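Local coordinates for phosphoribosylaminoimidazole-succinocarboxamide synthase (Pyrococcus horikoshii, PDB 3U55), which catalyses the ATP-dependent joining of L-aspartate to carboxyaminoimidazole ribonucleotide, giving SAICAR in de novo purine biosynthesis, at residues 50-53 / 54-57. Residues are numbered along the deposited sequence; the frame is centred on the assembly and turned at random.
Sequences AQLS and VIFF
Helix 45-62 passes through one full set of i to i+4 steps here, in which Ala50, Gln51, Leu52 and Ser53 accept bonds from Val54, Ile55, Phe56 and Phe57. This is regular alpha-helix. The bond from Phe57 N to Ser53 O is the shortest of the four, at 2.8 Å, and the N-H points almost straight at the oxygen (171°). The other three are nearly as straight and only slightly longer, as expected of an undistorted helical turn.

The side chains follow the same spacing. Phe57 CG lies beside its own backbone N (chi1 -73°), which carries the ring back toward the preceding turn. There Phe57 CE2 comes to 4.0 Å from Ser53 CB. Phe57 CD2 lies 3.2 Å from Ser53 O, which approaches the ring obliquely. Phe56 has a similar torsion. Its CE2 rests 4.3 Å from Leu52 CB. The methyls Leu52 CD2 and Ile55 CD1 touch at 4.2 Å, an apolar contact three residues apart. Val54 CG2 sits 3.3 Å from Ala50 O.

Leu52 and Phe56 both touch Ile231 of helix 220-232, and Phe56 also reaches Leu160 and Leu164 of helix 143-165. Phe57 and Val54 face strand 69-72 through Phe69, and the Phe57 ring meets that of His68 at a steep angle. Cutting Phe57 back to alanine is likely to open a gap beside Ser53 CB and to leave His68 and Phe69 without their aromatic neighbour. Ser53 is buried, and its OG is hydrogen-bonded to Asn49 O and Ile192 N. The four carbonyls of 50-53 and the four N-H groups of 54-57 are thus paired within the helix, the serine ties it to a loop, and the apolar groups are left to join it to its neighbours.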
# COMPACT_ATOMS: atom_id res chain seq x y z
N ALA A 50 16.68 -23.42 -10.52
CA ALA A 50 18.01 -23.36 -9.90
C ALA A 50 19.04 -22.78 -10.87
O ALA A 50 19.77 -21.84 -10.52
CB ALA A 50 18.45 -24.74 -9.42
N GLN A 51 19.08 -23.32 -12.09
CA GLN A 51 20.03 -22.91 -13.12
C GLN A 51 19.84 -21.45 -13.52
O GLN A 51 20.82 -20.69 -13.65
CB GLN A 51 19.92 -23.80 -14.37
CG GLN A 51 20.34 -25.25 -14.16
CD GLN A 51 21.80 -25.40 -13.78
OE1 GLN A 51 22.69 -24.90 -14.45
NE2 GLN A 51 22.04 -26.12 -12.70
N LEU A 52 18.59 -21.05 -13.72
CA LEU A 52 18.28 -19.67 -14.08
C LEU A 52 18.59 -18.68 -12.95
O LEU A 52 19.06 -17.57 -13.21
CB LEU A 52 16.83 -19.55 -14.55
CG LEU A 52 16.56 -20.22 -15.91
CD1 LEU A 52 15.07 -20.39 -16.14
CD2 LEU A 52 17.20 -19.44 -17.05
N SER A 53 18.36 -19.09 -11.70
CA SER A 53 18.72 -18.26 -10.56
C SER A 53 20.23 -17.99 -10.54
O SER A 53 20.66 -16.85 -10.39
CB SER A 53 18.29 -18.91 -9.24
OG SER A 53 16.89 -18.85 -9.06
N VAL A 54 21.01 -19.05 -10.73
CA VAL A 54 22.47 -18.94 -10.80
C VAL A 54 22.89 -17.95 -11.89
O VAL A 54 23.70 -17.06 -11.63
CB VAL A 54 23.13 -20.33 -11.01
CG1 VAL A 54 24.61 -20.19 -11.32
CG2 VAL A 54 22.95 -21.18 -9.78
N ILE A 55 22.33 -18.11 -13.08
CA ILE A 55 22.63 -17.21 -14.19
C ILE A 55 22.35 -15.75 -13.81
O ILE A 55 23.21 -14.88 -13.99
CB ILE A 55 21.84 -17.59 -15.47
CG1 ILE A 55 22.39 -18.90 -16.06
CG2 ILE A 55 21.92 -16.47 -16.51
CD1 ILE A 55 21.43 -19.61 -17.00
N PHE A 56 21.16 -15.48 -13.28
CA PHE A 56 20.78 -14.12 -12.90
C PHE A 56 21.62 -13.57 -11.75
O PHE A 56 22.05 -12.42 -11.81
CB PHE A 56 19.29 -14.01 -12.58
CG PHE A 56 18.39 -14.22 -13.79
CD1 PHE A 56 18.57 -13.47 -14.95
CD2 PHE A 56 17.34 -15.13 -13.74
CE1 PHE A 56 17.73 -13.64 -16.06
CE2 PHE A 56 16.49 -15.31 -14.83
CZ PHE A 56 16.69 -14.57 -16.00
N PHE A 57 21.86 -14.37 -10.71
CA PHE A 57 22.71 -13.94 -9.58
C PHE A 57 24.11 -13.55 -10.05
O PHE A 57 24.65 -12.52 -9.61
CB PHE A 57 22.84 -15.01 -8.49
CG PHE A 57 21.60 -15.19 -7.65
CD1 PHE A 57 20.83 -14.10 -7.24
CD2 PHE A 57 21.23 -16.46 -7.22
CE1 PHE A 57 19.70 -14.28 -6.44
CE2 PHE A 57 20.09 -16.66 -6.42
CZ PHE A 57 19.33 -15.57 -6.04